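Local coordinates for autophagy protein 5 (Saccharomyces cerevisiae, PDB 2DYO) that is required for autophagic vesicle formation and cytoplasm-to-vacuole transport, and for the selective degradation of the nucleus and of mitochondria, at residues 45-50 and 144-149; 153-158 and 162-167; 190-195 and 272-277; 223-228 and 264-269. All coordinates share one frame; numbering follows the deposited sequence.

Contact 1 (45-50 and 144-149)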
# COMPACT_ATOMS: atom_id res chain seq x y z
N GLU A 45 1.88 -2.57 4.39
CA GLU A 45 2.42 -3.33 3.26
C GLU A 45 1.60 -4.56 2.88
O GLU A 45 2.04 -5.70 3.09
CB GLU A 45 3.86 -3.75 3.54
CG GLU A 45 4.82 -2.60 3.87
CD GLU A 45 5.21 -1.77 2.66
OE1 GLU A 45 6.20 -1.01 2.79
OE2 GLU A 45 4.56 -1.86 1.59
N THR A 46 0.41 -4.33 2.34
CA THR A 46 -0.44 -5.43 1.89
C THR A 46 -1.55 -4.82 1.04
O THR A 46 -1.53 -3.62 0.78
CB THR A 46 -1.05 -6.22 3.08
OG1 THR A 46 -1.65 -7.43 2.59
CG2 THR A 46 -2.12 -5.39 3.80
N TYR A 47 -2.51 -5.64 0.61
CA TYR A 47 -3.63 -5.15 -0.18
C TYR A 47 -4.93 -5.39 0.58
O TYR A 47 -5.07 -6.39 1.29
CB TYR A 47 -3.74 -5.89 -1.52
CG TYR A 47 -2.61 -5.67 -2.50
CD1 TYR A 47 -2.24 -4.39 -2.90
CD2 TYR A 47 -1.96 -6.76 -3.08
CE1 TYR A 47 -1.25 -4.20 -3.87
CE2 TYR A 47 -0.97 -6.58 -4.04
CZ TYR A 47 -0.62 -5.31 -4.43
OH TYR A 47 0.34 -5.16 -5.41
N LEU A 48 -5.89 -4.49 0.41
CA LEU A 48 -7.18 -4.63 1.08
C LEU A 48 -7.88 -5.91 0.65
O LEU A 48 -8.62 -6.52 1.41
CB LEU A 48 -8.09 -3.42 0.75
CG LEU A 48 -7.70 -2.07 1.36
CD1 LEU A 48 -8.59 -0.98 0.77
CD2 LEU A 48 -7.86 -2.12 2.87
N VAL A 49 -7.65 -6.30 -0.60
CA VAL A 49 -8.25 -7.50 -1.16
C VAL A 49 -7.85 -8.79 -0.44
O VAL A 49 -8.53 -9.81 -0.55
CB VAL A 49 -7.94 -7.57 -2.66
CG1 VAL A 49 -6.74 -8.44 -2.93
CG2 VAL A 49 -9.18 -7.99 -3.42
N ASN A 50 -6.77 -8.74 0.33
CA ASN A 50 -6.34 -9.92 1.09
C ASN A 50 -7.30 -10.20 2.25
O ASN A 50 -7.16 -11.20 2.96
CB ASN A 50 -4.93 -9.71 1.62
CG ASN A 50 -3.89 -9.82 0.52
OD1 ASN A 50 -2.73 -9.44 0.69
ND2 ASN A 50 -4.31 -10.37 -0.61
N GLU A 144 -2.13 -11.97 -5.99
CA GLU A 144 -0.82 -12.55 -6.27
C GLU A 144 -0.39 -12.31 -7.72
O GLU A 144 0.76 -11.93 -7.97
CB GLU A 144 -0.81 -14.05 -5.96
CG GLU A 144 0.45 -14.76 -6.43
CD GLU A 144 0.51 -16.21 -5.96
OE1 GLU A 144 -0.57 -16.84 -5.83
OE2 GLU A 144 1.63 -16.71 -5.73
N LYS A 145 -1.29 -12.54 -8.66
CA LYS A 145 -0.97 -12.34 -10.07
C LYS A 145 -0.58 -10.90 -10.35
O LYS A 145 0.43 -10.64 -11.02
CB LYS A 145 -2.15 -12.73 -10.97
CG LYS A 145 -2.37 -14.23 -11.12
CD LYS A 145 -1.21 -14.88 -11.87
CE LYS A 145 -1.45 -16.38 -12.07
NZ LYS A 145 -0.29 -17.01 -12.76
N PHE A 146 -1.37 -9.96 -9.85
CA PHE A 146 -1.09 -8.54 -10.05
C PHE A 146 0.22 -8.14 -9.38
O PHE A 146 1.04 -7.43 -9.96
CB PHE A 146 -2.22 -7.69 -9.46
CG PHE A 146 -2.02 -6.21 -9.66
CD1 PHE A 146 -2.44 -5.60 -10.83
CD2 PHE A 146 -1.37 -5.45 -8.70
CE1 PHE A 146 -2.20 -4.24 -11.05
CE2 PHE A 146 -1.12 -4.10 -8.91
CZ PHE A 146 -1.53 -3.49 -10.08
N TRP A 147 0.39 -8.58 -8.14
CA TRP A 147 1.58 -8.26 -7.35
C TRP A 147 2.86 -8.81 -7.98
O TRP A 147 3.88 -8.11 -8.04
CB TRP A 147 1.41 -8.84 -5.95
CG TRP A 147 2.59 -8.64 -5.07
CD1 TRP A 147 2.95 -7.50 -4.40
CD2 TRP A 147 3.55 -9.63 -4.70
NE1 TRP A 147 4.07 -7.72 -3.64
CE2 TRP A 147 4.46 -9.03 -3.81
CE3 TRP A 147 3.74 -10.98 -5.04
CZ2 TRP A 147 5.53 -9.73 -3.24
CZ3 TRP A 147 4.80 -11.68 -4.48
CH2 TRP A 147 5.69 -11.05 -3.60
N PHE A 148 2.82 -10.05 -8.45
CA PHE A 148 4.01 -10.63 -9.06
C PHE A 148 4.34 -9.88 -10.35
O PHE A 148 5.52 -9.72 -10.70
CB PHE A 148 3.82 -12.12 -9.32
CG PHE A 148 5.06 -12.81 -9.83
CD1 PHE A 148 5.32 -12.87 -11.19
CD2 PHE A 148 5.98 -13.33 -8.94
CE1 PHE A 148 6.50 -13.44 -11.66
CE2 PHE A 148 7.16 -13.91 -9.40
CZ PHE A 148 7.42 -13.96 -10.76
N HIS A 149 3.31 -9.41 -11.05
CA HIS A 149 3.51 -8.66 -12.29
C HIS A 149 4.14 -7.31 -11.96
O HIS A 149 4.87 -6.73 -12.77
CB HIS A 149 2.17 -8.46 -13.01
CG HIS A 149 2.32 -7.89 -14.38
ND1 HIS A 149 2.88 -8.59 -15.42
CD2 HIS A 149 2.01 -6.67 -14.88
CE1 HIS A 149 2.92 -7.83 -16.50
NE2 HIS A 149 2.40 -6.66 -16.20
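Tyr47 and Trp147 mark the closest approach of the two backbones, their CA atoms 9.4 Å apart, so side chains must bridge between the loop of the first ubiquitin-like domain (UblA) and helix 142-159 of the helical bundle region. The bridge is chiefly Tyr47. Its CG sits anti to the carbonyl carbon (chi1 -66°), and the side chain then reaches across to the helix and crosses those of Phe146 and Trp147 at about a right angle. The phenol oxygen comes in at the rim of both aromatic systems and near their planes: OH is 3.6 Å from Trp147 CD1 and 3.7 Å from Phe146 CD2. The tyrosine ring is met at its own edge, CE2 lying 3.8 Å from Trp147 CB. A long, flat residue suits this place because it spans the gap and offers carbon along most of its length. An alanine here is likely to leave a gap in front of the helix and deprive the Phe146 and Trp147 edges of their partner. Tyr47 also meets Phe276 edge to face, and that phenylalanine lies nearly parallel to the indole, so three aromatic rings join the two domains and the bundle. Tryptophan combines this broad apolar surface with one polar atom, NE1, which is satisfied by a hydrogen bond to Phe276 O.

Contact 2 (153-158 and 162-167)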
# COMPACT_ATOMS: atom_id res chain seq x y z
N GLN A 153 7.97 -6.02 -13.43
CA GLN A 153 8.28 -4.72 -14.01
C GLN A 153 9.45 -4.10 -13.23
O GLN A 153 10.38 -3.53 -13.81
CB GLN A 153 7.08 -3.77 -13.92
CG GLN A 153 5.85 -4.20 -14.67
CD GLN A 153 4.65 -3.32 -14.35
OE1 GLN A 153 4.64 -2.12 -14.64
NE2 GLN A 153 3.63 -3.92 -13.72
N VAL A 154 9.38 -4.20 -11.91
CA VAL A 154 10.42 -3.66 -11.04
C VAL A 154 11.78 -4.27 -11.38
O VAL A 154 12.76 -3.55 -11.53
CB VAL A 154 10.08 -3.90 -9.55
CG1 VAL A 154 11.28 -3.58 -8.68
CG2 VAL A 154 8.90 -3.03 -9.14
N CYS A 155 11.83 -5.59 -11.51
CA CYS A 155 13.08 -6.26 -11.83
C CYS A 155 13.67 -5.67 -13.11
O CYS A 155 14.86 -5.35 -13.17
CB CYS A 155 12.85 -7.77 -12.01
SG CYS A 155 14.32 -8.76 -12.37
N PHE A 156 12.82 -5.52 -14.12
CA PHE A 156 13.23 -4.96 -15.41
C PHE A 156 13.73 -3.52 -15.27
O PHE A 156 14.72 -3.14 -15.88
CB PHE A 156 12.07 -5.00 -16.39
CG PHE A 156 12.42 -4.45 -17.74
CD1 PHE A 156 13.30 -5.12 -18.58
CD2 PHE A 156 11.89 -3.23 -18.17
CE1 PHE A 156 13.66 -4.59 -19.81
CE2 PHE A 156 12.25 -2.69 -19.41
CZ PHE A 156 13.13 -3.38 -20.23
N ILE A 157 13.02 -2.73 -14.48
CA ILE A 157 13.39 -1.33 -14.27
C ILE A 157 14.73 -1.22 -13.53
O ILE A 157 15.60 -0.44 -13.92
CB ILE A 157 12.29 -0.59 -13.46
CG1 ILE A 157 11.00 -0.53 -14.29
CG2 ILE A 157 12.76 0.82 -13.09
CD1 ILE A 157 9.77 -0.08 -13.52
N LEU A 158 14.89 -2.03 -12.49
CA LEU A 158 16.11 -2.03 -11.69
C LEU A 158 17.32 -2.66 -12.37
O LEU A 158 18.43 -2.11 -12.30
CB LEU A 158 15.88 -2.75 -10.36
CG LEU A 158 14.99 -2.07 -9.32
CD1 LEU A 158 14.73 -3.05 -8.17
CD2 LEU A 158 15.68 -0.81 -8.79
N SER A 162 14.40 -8.80 -16.87
CA SER A 162 13.58 -9.49 -15.87
C SER A 162 14.14 -10.87 -15.58
O SER A 162 13.45 -11.72 -15.03
CB SER A 162 12.14 -9.61 -16.38
OG SER A 162 12.10 -10.36 -17.58
N LYS A 163 15.40 -11.09 -15.94
CA LYS A 163 16.03 -12.39 -15.73
C LYS A 163 16.07 -12.88 -14.29
O LYS A 163 15.77 -14.05 -14.01
CB LYS A 163 17.44 -12.38 -16.31
CG LYS A 163 18.14 -13.73 -16.22
CD LYS A 163 19.34 -13.81 -17.14
CE LYS A 163 19.91 -15.22 -17.16
NZ LYS A 163 21.04 -15.35 -18.13
N ALA A 164 16.43 -12.00 -13.36
CA ALA A 164 16.52 -12.37 -11.95
C ALA A 164 15.23 -12.96 -11.38
O ALA A 164 15.27 -13.95 -10.65
CB ALA A 164 16.94 -11.16 -11.13
N ILE A 165 14.09 -12.35 -11.70
CA ILE A 165 12.83 -12.84 -11.16
C ILE A 165 12.31 -14.08 -11.90
O ILE A 165 11.66 -14.93 -11.29
CB ILE A 165 11.74 -11.72 -11.18
CG1 ILE A 165 10.52 -12.18 -10.37
CG2 ILE A 165 11.34 -11.38 -12.61
CD1 ILE A 165 9.40 -11.14 -10.31
N MET A 166 12.60 -14.18 -13.19
CA MET A 166 12.16 -15.32 -13.97
C MET A 166 12.94 -16.58 -13.61
O MET A 166 12.51 -17.70 -13.91
CB MET A 166 12.31 -15.03 -15.47
CG MET A 166 11.46 -13.87 -15.96
SD MET A 166 9.69 -14.20 -15.85
CE MET A 166 9.27 -13.50 -14.28
N SER A 167 14.08 -16.40 -12.96
CA SER A 167 14.93 -17.51 -12.57
C SER A 167 14.57 -18.13 -11.23
O SER A 167 15.13 -19.14 -10.83
CB SER A 167 16.40 -17.07 -12.54
OG SER A 167 16.82 -16.70 -13.84
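A tight helix-loop-helix corner in the helical bundle region brings Cys155, near the end of helix 142-159, against the first turn of the short helix 163-166. Ser162 holds the N-cap position there, although its side chain makes no capping bond; its part is to pass close by, with CA 3.7 Å from Cys155 SG. The cysteine sulfur reaches this turn because it stands anti to the backbone N (chi1 -178°), pointing off the long helix. There it accepts a weak hydrogen bond from Ile165 N, 3.7 Å long with an N-H...S angle of 144°. Ala164 CB packs on the same sulfur at 3.8 Å, and Ile165 CG2 lies 4.0 Å from Cys155 CB. A cysteine suits the site, being compact enough for such a close turn and polarisable enough to serve both methyl groups and an amide. At the outer side the Phe156 ring presents its edge to Ser162 N, a looser approach at 4.2 Å. Within the second segment, Ser167 OG donates to Lys163 O from above the carbonyl plane. Helix 142-159 also carries Lys152, the lysine joined to ATG12 in the cell but unconjugated in this structure. Around the corner, Ile165 rests on Phe148 and Trp151 of the same long helix, Ile195 of helix 185-195 packs against Cys155, and Val154 and Leu158 meet Tyr270 of helix 266-273.

Contact 3 (190-195 and 272-277)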
# COMPACT_ATOMS: atom_id res chain seq x y z
N GLU A 190 14.48 -12.09 1.96
CA GLU A 190 15.28 -13.05 1.22
C GLU A 190 15.02 -13.01 -0.28
O GLU A 190 15.94 -12.86 -1.08
CB GLU A 190 15.02 -14.47 1.74
CG GLU A 190 15.94 -15.52 1.14
CD GLU A 190 15.65 -16.91 1.67
OE1 GLU A 190 14.76 -17.60 1.12
OE2 GLU A 190 16.31 -17.31 2.65
N ILE A 191 13.75 -13.13 -0.66
CA ILE A 191 13.41 -13.14 -2.08
C ILE A 191 13.52 -11.77 -2.76
O ILE A 191 14.05 -11.67 -3.87
CB ILE A 191 12.00 -13.71 -2.31
CG1 ILE A 191 11.89 -15.10 -1.68
CG2 ILE A 191 11.72 -13.82 -3.80
CD1 ILE A 191 12.90 -16.09 -2.21
N SER A 192 13.04 -10.72 -2.10
CA SER A 192 13.11 -9.39 -2.71
C SER A 192 14.56 -9.00 -3.02
O SER A 192 14.85 -8.43 -4.07
CB SER A 192 12.45 -8.33 -1.81
OG SER A 192 13.01 -8.29 -0.50
N ASN A 193 15.47 -9.34 -2.11
CA ASN A 193 16.88 -9.03 -2.33
C ASN A 193 17.45 -9.83 -3.50
O ASN A 193 18.27 -9.32 -4.26
CB ASN A 193 17.68 -9.31 -1.05
CG ASN A 193 17.57 -8.17 -0.05
OD1 ASN A 193 17.94 -8.32 1.11
ND2 ASN A 193 17.06 -7.03 -0.50
N LYS A 194 17.00 -11.07 -3.65
CA LYS A 194 17.46 -11.93 -4.74
C LYS A 194 17.09 -11.37 -6.10
O LYS A 194 17.84 -11.54 -7.07
CB LYS A 194 16.84 -13.33 -4.63
CG LYS A 194 17.39 -14.21 -3.54
CD LYS A 194 16.96 -15.66 -3.76
CE LYS A 194 17.39 -16.15 -5.14
NZ LYS A 194 17.10 -17.60 -5.35
N ILE A 195 15.93 -10.73 -6.19
CA ILE A 195 15.46 -10.16 -7.45
C ILE A 195 16.39 -9.04 -7.89
O ILE A 195 16.60 -8.85 -9.09
CB ILE A 195 14.03 -9.60 -7.31
CG1 ILE A 195 13.06 -10.73 -6.98
CG2 ILE A 195 13.62 -8.89 -8.60
CD1 ILE A 195 11.63 -10.28 -6.78
N LYS A 272 15.45 1.90 0.70
CA LYS A 272 14.97 1.75 2.07
C LYS A 272 13.47 1.88 2.27
O LYS A 272 12.88 1.14 3.06
CB LYS A 272 15.70 2.75 2.97
CG LYS A 272 17.18 2.43 3.10
CD LYS A 272 17.96 3.56 3.76
CE LYS A 272 19.43 3.15 3.93
NZ LYS A 272 20.31 4.29 4.26
N LEU A 273 12.85 2.82 1.56
CA LEU A 273 11.42 3.04 1.73
C LEU A 273 10.48 2.52 0.64
O LEU A 273 9.28 2.80 0.68
CB LEU A 273 11.17 4.53 1.97
CG LEU A 273 11.20 4.98 3.44
CD1 LEU A 273 12.42 4.40 4.16
CD2 LEU A 273 11.19 6.49 3.51
N ARG A 274 10.98 1.75 -0.32
CA ARG A 274 10.09 1.23 -1.36
C ARG A 274 9.03 0.36 -0.69
O ARG A 274 9.26 -0.19 0.39
CB ARG A 274 10.86 0.39 -2.38
CG ARG A 274 11.43 -0.91 -1.82
CD ARG A 274 12.10 -1.72 -2.92
NE ARG A 274 12.76 -2.91 -2.39
CZ ARG A 274 13.46 -3.77 -3.13
NH1 ARG A 274 13.58 -3.58 -4.44
NH2 ARG A 274 14.03 -4.82 -2.56
N SER A 275 7.87 0.25 -1.32
CA SER A 275 6.77 -0.54 -0.78
C SER A 275 6.94 -2.03 -1.11
O SER A 275 7.86 -2.41 -1.85
CB SER A 275 5.44 -0.02 -1.32
OG SER A 275 5.25 1.34 -0.94
N PHE A 276 6.04 -2.86 -0.58
CA PHE A 276 6.12 -4.31 -0.77
C PHE A 276 5.88 -4.84 -2.18
O PHE A 276 6.05 -6.03 -2.43
CB PHE A 276 5.18 -5.02 0.22
CG PHE A 276 3.76 -5.14 -0.26
CD1 PHE A 276 3.28 -6.37 -0.72
CD2 PHE A 276 2.91 -4.04 -0.26
CE1 PHE A 276 1.96 -6.49 -1.18
CE2 PHE A 276 1.59 -4.15 -0.71
CZ PHE A 276 1.11 -5.38 -1.18
N ASP A 277 5.49 -3.96 -3.11
CA ASP A 277 5.28 -4.39 -4.49
C ASP A 277 6.50 -4.01 -5.33
O ASP A 277 6.49 -4.16 -6.55
CB ASP A 277 4.02 -3.77 -5.09
CG ASP A 277 4.09 -2.25 -5.18
OD1 ASP A 277 3.16 -1.67 -5.78
OD2 ASP A 277 5.05 -1.64 -4.65
O HOH W 1 15.06 -5.94 -5.14
O HOH W 2 13.77 -5.75 0.20
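Ser192 and Arg274 meet where helix 185-195 of the bundle region faces the turn that follows helix 266-273 of the second ubiquitin-like domain (UblB). The close part is small: Arg274 NH2 lies 3.9 Å from Ser192 CB, and only 74 Å² is buried in all. Arg274 is the first residue to leave the helical conformation, and its side chain runs extended from CG to NE, long enough to carry the guanidinium across to the opposing helix. Trp151 of helix 142-159 also packs on the Arg274 side chain. The looser side is filled by two waters at the edge of the guanidinium and in its plane. One accepts from Arg274 NH1 at 2.9 Å and donates to Ser192 O at 2.7 Å; the other accepts from NH2 and donates to Ser192 OG. Farther out, Asn193 ND2 stays 4.3 Å from NH2, and its residue is partly exposed. Serine suits its place because its small side chain admits the water, while OG also bonds Phe188 O one turn back; Arg274 NH1 likewise has a direct partner in Tyr270 OH. The positive group thus stands near the carbonyl end of helix 185-195, where the helix dipole would probably welcome it. Bundle and UblB are therefore joined here by polar chemistry relayed through water, with both guanidinium nitrogens NH1 and NH2 giving hydrogen bonds to it.

Contact 4 (223-228 and 264-269)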
# COMPACT_ATOMS: atom_id res chain seq x y z
N ILE A 223 13.48 7.52 -14.63
CA ILE A 223 14.61 8.16 -13.96
C ILE A 223 15.86 7.28 -14.02
O ILE A 223 15.95 6.27 -13.32
CB ILE A 223 14.25 8.48 -12.50
CG1 ILE A 223 13.10 9.49 -12.48
CG2 ILE A 223 15.48 9.01 -11.76
CD1 ILE A 223 12.57 9.79 -11.11
N SER A 224 16.81 7.67 -14.86
CA SER A 224 18.06 6.93 -15.04
C SER A 224 18.97 7.09 -13.82
O SER A 224 19.12 8.19 -13.29
CB SER A 224 18.78 7.41 -16.30
OG SER A 224 19.95 6.64 -16.55
N MET A 225 19.59 6.00 -13.40
CA MET A 225 20.48 6.02 -12.24
C MET A 225 21.91 5.65 -12.57
O MET A 225 22.80 5.75 -11.72
CB MET A 225 19.96 5.06 -11.16
CG MET A 225 18.63 5.45 -10.57
SD MET A 225 18.74 7.04 -9.72
CE MET A 225 19.73 6.60 -8.29
N THR A 226 22.14 5.22 -13.81
CA THR A 226 23.47 4.81 -14.22
C THR A 226 24.47 5.96 -14.12
O THR A 226 24.32 6.99 -14.78
CB THR A 226 23.46 4.28 -15.67
OG1 THR A 226 22.63 3.10 -15.73
CG2 THR A 226 24.87 3.92 -16.12
N GLY A 227 25.48 5.79 -13.28
CA GLY A 227 26.52 6.79 -13.12
C GLY A 227 26.16 8.08 -12.40
O GLY A 227 26.96 9.02 -12.37
N VAL A 228 24.96 8.13 -11.82
CA VAL A 228 24.51 9.32 -11.11
C VAL A 228 23.94 8.98 -9.74
O VAL A 228 23.65 7.83 -9.44
CB VAL A 228 23.46 10.11 -11.93
CG1 VAL A 228 24.11 10.67 -13.20
CG2 VAL A 228 22.29 9.21 -12.28
N MET A 264 17.29 14.50 0.32
CA MET A 264 17.37 13.04 0.41
C MET A 264 17.78 12.43 -0.93
O MET A 264 17.26 12.81 -1.98
CB MET A 264 16.03 12.47 0.86
CG MET A 264 15.88 10.97 0.63
SD MET A 264 15.53 10.06 2.14
CE MET A 264 17.12 9.33 2.44
N LEU A 265 18.71 11.47 -0.88
CA LEU A 265 19.18 10.78 -2.08
C LEU A 265 18.13 9.79 -2.56
O LEU A 265 17.62 8.98 -1.77
CB LEU A 265 20.48 10.03 -1.77
CG LEU A 265 21.72 10.88 -1.48
CD1 LEU A 265 22.85 9.99 -0.94
CD2 LEU A 265 22.16 11.59 -2.75
N LEU A 266 17.81 9.84 -3.85
CA LEU A 266 16.80 8.95 -4.42
C LEU A 266 17.14 7.47 -4.26
O LEU A 266 16.26 6.66 -3.97
CB LEU A 266 16.58 9.29 -5.90
CG LEU A 266 15.41 8.58 -6.58
CD1 LEU A 266 14.11 8.92 -5.86
CD2 LEU A 266 15.34 9.00 -8.05
N TYR A 267 18.40 7.09 -4.46
CA TYR A 267 18.77 5.68 -4.31
C TYR A 267 18.47 5.22 -2.89
O TYR A 267 17.91 4.15 -2.68
CB TYR A 267 20.25 5.46 -4.60
CG TYR A 267 20.72 4.09 -4.16
CD1 TYR A 267 20.29 2.93 -4.82
CD2 TYR A 267 21.55 3.94 -3.05
CE1 TYR A 267 20.67 1.67 -4.37
CE2 TYR A 267 21.93 2.68 -2.59
CZ TYR A 267 21.48 1.55 -3.25
OH TYR A 267 21.86 0.30 -2.80
N ASP A 268 18.86 6.04 -1.91
CA ASP A 268 18.62 5.72 -0.51
C ASP A 268 17.13 5.59 -0.24
O ASP A 268 16.68 4.62 0.37
CB ASP A 268 19.19 6.82 0.40
CG ASP A 268 20.58 6.51 0.88
OD1 ASP A 268 20.75 5.48 1.57
OD2 ASP A 268 21.50 7.29 0.58
N LEU A 269 16.37 6.57 -0.70
CA LEU A 269 14.93 6.57 -0.51
C LEU A 269 14.33 5.28 -1.07
O LEU A 269 13.61 4.57 -0.37
CB LEU A 269 14.30 7.78 -1.19
CG LEU A 269 12.81 8.03 -0.90
CD1 LEU A 269 12.58 8.15 0.60
CD2 LEU A 269 12.37 9.28 -1.62
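With chi1 at -63°, Ile223 sets CG1 beside the backbone N and puts its CG2 branch anti to that N, and Leu266 likewise throws CG anti to its own N (chi1 -171°); the two branched side chains thereby come together within the second ubiquitin-like domain, UblB. The side chains cross at a slant, with Ile223 CG2 3.7 Å from Leu266 CD2. The arrangement joins a loop after strand 218-219 to the first turn of helix 266-273, the helix just ahead of the central strand 280-286 of this ubiquitin-like domain. Branched apolar residues suit a buried seam such as this, where each methyl fills space without a polar group to satisfy. Met225 adds the flexible piece: bent at both chi2 and chi3, it curls its thioether over to the helix, placing SD 4.3 Å from Leu266 CD2. The same residue opens a type II beta turn closed by Val228 N bonding Met225 O at 3.2 Å. At the third position stands Gly227, whose positive phi of 72° is easily borne without a side chain. Outside the pair, Ile235 packs on Ile223, while Ile203 and Pro230 pack on Met225. The ring of Tyr267 leads away from the loop to a cation-pi contact with Arg199, leaving the base of its side chain for the methionine. There Met225 CE approaches Tyr267 CB at 3.9 Å, the methionine crossing the tyrosine at about a right angle.

How the contacts relate
From the N terminus, contact 1 closes the first long loop, returning helix 142-159 to the UblA loop 45-50. Contact 2 follows farther along the same helix and closes a very short turn inside the bundle. Contact 3 then closes the chain from 190-195 to 272-277, and contact 4 nests within that loop, both using helix 266-273; none cross. Contacts 1 and 3 touch where Glu45 OE2 probably accepts a hydrogen bond from Phe276 N. Contacts 2 and 3 meet through Ala164 and Ile195, and Phe148 packs on Met166 between contacts 1 and 2. The bundle thus joins UblA and UblB, while contact 4 lies wholly in UblB.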